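Local coordinates for protein putative rhamnosidase (Streptomyces avermitilis, PDB 3W5M) that hydrolyses terminal non-reducing alpha-L-rhamnose residues from rhamnosides such as citrus flavonoids and gum arabic, and binds L-rhamnose through a calcium-dependent carbohydrate-binding module, at residues T629-R634 with M911-H916; N506-V511 with F565-F570. All blocks are in the same frame, centred on the assembly; numbering follows the deposited sequence.

Contact 1: residues T629-R634 with M911-H916; sequences TDTPAR and MNSFNH. With TRS (2-amino-2-hydroxymethyl-propane-1,3-diol), chain D.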
# COMPACT_ATOMS: atom_id res chain seq x y z
N THR A 629 0.14 0.90 -4.05
CA THR A 629 -0.51 2.20 -4.11
C THR A 629 0.19 3.13 -5.09
O THR A 629 1.36 2.93 -5.41
CB THR A 629 -0.62 2.90 -2.74
OG1 THR A 629 0.65 2.92 -2.10
CG2 THR A 629 -1.63 2.19 -1.88
N ASP A 630 -0.56 4.14 -5.56
CA ASP A 630 0.04 5.21 -6.36
C ASP A 630 0.95 6.11 -5.53
O ASP A 630 2.05 6.39 -5.95
CB ASP A 630 -1.03 6.04 -7.07
CG ASP A 630 -2.04 6.73 -6.10
OD1 ASP A 630 -2.38 6.20 -5.02
OD2 ASP A 630 -2.54 7.81 -6.48
N THR A 631 0.48 6.53 -4.35
CA THR A 631 1.29 7.37 -3.46
C THR A 631 0.90 7.08 -2.04
O THR A 631 -0.25 6.76 -1.77
CB THR A 631 1.12 8.88 -3.76
OG1 THR A 631 1.54 9.64 -2.62
CG2 THR A 631 -0.32 9.21 -3.98
N PRO A 632 1.86 7.14 -1.12
CA PRO A 632 1.58 6.80 0.28
C PRO A 632 1.27 8.03 1.16
O PRO A 632 1.05 7.88 2.37
CB PRO A 632 2.88 6.16 0.74
CG PRO A 632 3.94 6.89 -0.04
CD PRO A 632 3.31 7.28 -1.37
N ALA A 633 1.26 9.22 0.56
CA ALA A 633 1.30 10.45 1.38
C ALA A 633 0.04 11.30 1.30
O ALA A 633 -0.51 11.69 2.34
CB ALA A 633 2.56 11.26 1.06
N ARG A 634 -0.45 11.61 0.09
CA ARG A 634 -1.64 12.44 0.00
C ARG A 634 -2.92 11.68 0.30
O ARG A 634 -2.89 10.49 0.62
CB ARG A 634 -1.73 13.15 -1.37
CG ARG A 634 -1.97 12.21 -2.53
CD ARG A 634 -2.23 13.05 -3.78
NE ARG A 634 -2.37 12.26 -5.01
CZ ARG A 634 -1.58 12.38 -6.07
NH1 ARG A 634 -0.57 13.25 -6.07
NH2 ARG A 634 -1.78 11.62 -7.14
N MET A 911 -2.29 18.04 -7.80
CA MET A 911 -1.80 16.66 -8.00
C MET A 911 -0.28 16.67 -8.17
O MET A 911 0.23 16.90 -9.27
CB MET A 911 -2.51 15.99 -9.19
CG MET A 911 -2.37 14.46 -9.21
SD MET A 911 -2.79 13.79 -10.85
CE MET A 911 -1.39 14.38 -11.79
N ASN A 912 0.44 16.44 -7.07
CA ASN A 912 1.90 16.47 -7.10
C ASN A 912 2.60 15.67 -6.00
O ASN A 912 3.10 16.24 -5.01
CB ASN A 912 2.43 17.91 -7.08
CG ASN A 912 3.90 17.97 -7.45
OD1 ASN A 912 4.36 17.20 -8.28
ND2 ASN A 912 4.65 18.88 -6.81
N SER A 913 2.73 14.38 -6.22
CA SER A 913 3.39 13.49 -5.25
C SER A 913 4.91 13.35 -5.48
O SER A 913 5.39 13.39 -6.62
CB SER A 913 2.67 12.13 -5.27
OG SER A 913 3.58 11.05 -5.10
N PHE A 914 5.67 13.20 -4.39
CA PHE A 914 7.09 12.94 -4.50
C PHE A 914 7.47 11.47 -4.29
O PHE A 914 8.63 11.16 -4.04
CB PHE A 914 7.88 13.86 -3.57
CG PHE A 914 7.73 15.30 -3.92
CD1 PHE A 914 6.64 16.03 -3.44
CD2 PHE A 914 8.60 15.91 -4.82
CE1 PHE A 914 6.48 17.37 -3.79
CE2 PHE A 914 8.44 17.24 -5.18
CZ PHE A 914 7.37 17.97 -4.68
N ASN A 915 6.48 10.58 -4.43
CA ASN A 915 6.69 9.16 -4.19
C ASN A 915 5.66 8.29 -4.96
O ASN A 915 4.79 7.67 -4.36
CB ASN A 915 6.63 8.88 -2.66
CG ASN A 915 7.31 7.58 -2.25
OD1 ASN A 915 7.76 6.79 -3.08
ND2 ASN A 915 7.41 7.37 -0.93
N HIS A 916 5.75 8.31 -6.29
CA HIS A 916 5.03 7.38 -7.18
C HIS A 916 6.08 6.48 -7.82
O HIS A 916 7.09 6.98 -8.31
CB HIS A 916 4.39 8.15 -8.34
CG HIS A 916 2.98 8.58 -8.11
ND1 HIS A 916 2.65 9.55 -7.17
CD2 HIS A 916 1.83 8.26 -8.75
CE1 HIS A 916 1.35 9.77 -7.22
NE2 HIS A 916 0.83 9.00 -8.16
C TRS D . -2.64 8.61 -11.17
C1 TRS D . -1.98 7.99 -9.92
C2 TRS D . -2.21 7.87 -12.44
C3 TRS D . -2.33 10.11 -11.27
N TRS D . -4.10 8.47 -11.02
O1 TRS D . -2.17 8.82 -8.75
O2 TRS D . -2.61 6.48 -12.36
O3 TRS D . -0.93 10.34 -11.35
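Asp630 meets His916 in two ways, through its backbone and through a shared ligand. Its carbonyl O stands over the centre of the imidazole, 3.2 Å from His916 CG, too far off the ring plane to accept from ND1. Its carboxylate, with CG between the backbone N and the carbonyl carbon (chi1 60°), reaches a bound Tris molecule, Asp630 OD2 accepting from TRS O1 at 2.5 Å. His916 NE2 donates to the same TRS O1 at 3.1 Å, almost straight at 175°. Both residues bind alpha-L-rhamnose, so Tris, probably from the crystallisation liquor, appears to occupy the sugar pocket. The other ring nitrogen, His916 ND1, is 2.7 Å from Ser913 OG, a bond that, with the NE2 one, helps to fix the rotation of the imidazole. Thr631 packs its CB against His916 CE1 at 3.6 Å, while its OG1 accepts from Ala633 N in an ST turn. The Pro632 ring lies across the Asn915 side chain at about a right angle, Pro632 CG 3.6 Å from Asn915 ND2. Arg634, its chain extended from CG to NE, brings its guanidinium alongside Met911, whose CG lies over one face, 3.6 Å from Arg634 NH2. Arg634 NH1 forms a salt bridge with Glu895, the inferred proton acceptor, and NE one with Glu636, the inferred proton donor, so two nitrogens grip the group. Both segments are loops of the six-hairpin glycosidase domain, an (alpha/alpha)6-barrel: 629-634 lies between helices 607-622 and 641-654, the loop 911-916 between helices 883-887 and 923-929, with strand 506-508 against Pro632 and Asn915.

Contact 2: residues N506-V511 with F565-F570; sequences NMVGSV and FTFHGF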
# COMPACT_ATOMS: atom_id res chain seq x y z
N ASN A 506 12.82 9.84 2.05
CA ASN A 506 11.37 9.92 2.00
C ASN A 506 10.85 8.50 2.25
O ASN A 506 10.97 7.64 1.38
CB ASN A 506 10.92 10.43 0.61
CG ASN A 506 9.44 10.84 0.56
OD1 ASN A 506 8.75 10.98 1.58
ND2 ASN A 506 8.94 11.02 -0.67
N MET A 507 10.25 8.28 3.43
CA MET A 507 9.90 6.95 3.91
C MET A 507 8.39 6.86 4.16
O MET A 507 7.63 7.86 4.07
CB MET A 507 10.66 6.64 5.21
CG MET A 507 10.34 7.63 6.32
SD MET A 507 10.49 6.89 7.98
CE MET A 507 8.90 6.04 8.11
N VAL A 508 7.92 5.64 4.46
CA VAL A 508 6.50 5.44 4.73
C VAL A 508 6.37 4.64 6.00
O VAL A 508 7.02 3.59 6.16
CB VAL A 508 5.79 4.70 3.57
CG1 VAL A 508 4.30 4.51 3.88
CG2 VAL A 508 5.96 5.47 2.28
N GLY A 509 5.49 5.12 6.88
CA GLY A 509 5.35 4.51 8.23
C GLY A 509 4.97 5.59 9.21
O GLY A 509 4.12 6.45 8.92
N SER A 510 5.58 5.57 10.40
CA SER A 510 5.25 6.60 11.38
C SER A 510 6.45 6.69 12.35
O SER A 510 7.36 5.89 12.26
CB SER A 510 3.94 6.27 12.14
OG SER A 510 4.01 5.01 12.77
N VAL A 511 6.44 7.64 13.27
CA VAL A 511 7.63 7.86 14.07
C VAL A 511 7.51 7.25 15.47
O VAL A 511 6.44 6.87 15.90
CB VAL A 511 7.99 9.36 14.13
CG1 VAL A 511 7.90 9.98 12.76
CG2 VAL A 511 7.13 10.11 15.14
N PHE A 565 -2.33 3.17 14.28
CA PHE A 565 -3.43 3.03 13.31
C PHE A 565 -3.46 4.11 12.26
O PHE A 565 -4.54 4.55 11.77
CB PHE A 565 -4.75 2.90 14.07
CG PHE A 565 -4.76 1.75 15.02
CD1 PHE A 565 -4.65 0.45 14.53
CD2 PHE A 565 -4.84 1.96 16.41
CE1 PHE A 565 -4.64 -0.64 15.38
CE2 PHE A 565 -4.85 0.86 17.26
CZ PHE A 565 -4.74 -0.43 16.76
N THR A 566 -2.26 4.56 11.91
CA THR A 566 -2.14 5.56 10.84
C THR A 566 -0.81 5.29 10.16
O THR A 566 0.00 4.53 10.67
CB THR A 566 -2.18 7.02 11.38
OG1 THR A 566 -2.21 7.91 10.27
CG2 THR A 566 -0.94 7.32 12.20
N PHE A 567 -0.60 5.88 8.99
CA PHE A 567 0.73 5.91 8.37
C PHE A 567 0.86 7.12 7.50
O PHE A 567 -0.16 7.64 7.03
CB PHE A 567 1.08 4.62 7.60
CG PHE A 567 0.32 4.43 6.31
CD1 PHE A 567 -0.91 3.73 6.30
CD2 PHE A 567 0.87 4.82 5.09
CE1 PHE A 567 -1.58 3.52 5.09
CE2 PHE A 567 0.19 4.63 3.89
CZ PHE A 567 -1.02 3.96 3.89
N HIS A 568 2.09 7.58 7.28
CA HIS A 568 2.31 8.77 6.46
C HIS A 568 3.49 8.52 5.53
O HIS A 568 4.34 7.65 5.78
CB HIS A 568 2.62 10.01 7.33
CG HIS A 568 1.94 10.00 8.67
ND1 HIS A 568 0.58 10.18 8.81
CD2 HIS A 568 2.44 9.87 9.92
CE1 HIS A 568 0.27 10.13 10.10
NE2 HIS A 568 1.38 9.96 10.80
N GLY A 569 3.55 9.32 4.48
CA GLY A 569 4.70 9.34 3.56
C GLY A 569 5.44 10.66 3.75
O GLY A 569 4.84 11.74 3.62
N PHE A 570 6.72 10.59 4.10
CA PHE A 570 7.44 11.80 4.57
C PHE A 570 8.92 11.56 4.66
O PHE A 570 9.37 10.41 4.87
CB PHE A 570 6.95 12.21 5.97
CG PHE A 570 7.21 11.18 7.03
CD1 PHE A 570 6.39 10.05 7.13
CD2 PHE A 570 8.22 11.36 7.96
CE1 PHE A 570 6.63 9.11 8.14
CE2 PHE A 570 8.46 10.43 8.95
CZ PHE A 570 7.67 9.30 9.04
O HOH W 1 1.71 3.62 12.63
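Met507 and Phe570 form the apolar centre of a short antiparallel pair, strand 506-508 with strand 568-570, in the concanavalin-like domain. Their side chains run side by side in the same direction. Met507 CG lies over one face of the Phe570 ring, 4.3 Å from the centroid and 14° off the normal, a CH-pi contact; SD approaches obliquely in a Met-aromatic contact, and the bend at chi3 (-81°) carries Met507 CE to 3.6 Å from Phe570 CZ. Val511 CG1 comes obliquely to the same end of the ring, 3.8 Å from Phe570 CZ. An alanine in place of Phe570 would probably open a gap beside Met507 and Val511 and set the methionine's thioether end free to turn. Beyond this cluster, Val508 CG1 touches Phe567 CD2 at 3.7 Å, with Arg637 making a cation-pi contact to that phenylalanine.

The backbone register is fixed by two hydrogen-bonded pairs around the non-hydrogen-bonded pair Val508-Gly569. Met507 and Phe570 exchange bonds in both directions, Met507 N reaching Phe570 O at 2.7 Å; Gly509 and His568 do likewise. At Gly509 the chain turns a corner, with positive phi (147°), and a CB there would be crowded by Met507 CE and the preceding carbonyl O. At the polar edge His568 stacks on His527, and its NE2 is hydrogen-bonded to Asp549. One water joins the segments past the corner, 2.7 Å from Ser510 OG and 2.8 Å from Thr566 O.

In the fold
The two contacts touch, their centres about 12 Å apart. Contact 2 lies within the concanavalin-like family region and contact 1 within the six-hairpin glycosidase region, so their touching joins the two. Their interface is direct packing. Pro632 CG rests 3.4 Å from Val508 CG2, and Ala633 CB lies 3.5 Å from Gly569 O. Contact 1 carries rhamnose-binding side chains, and Asp643, Trp695 and Glu895 complete the grip on its Tris. Contact 2 lies farther from the sugar: the side chain of Asn506 is about 9 Å from that of His916, and none of its residues is among the known rhamnose-binding ones; the paired strands pack against the loops that carry the site.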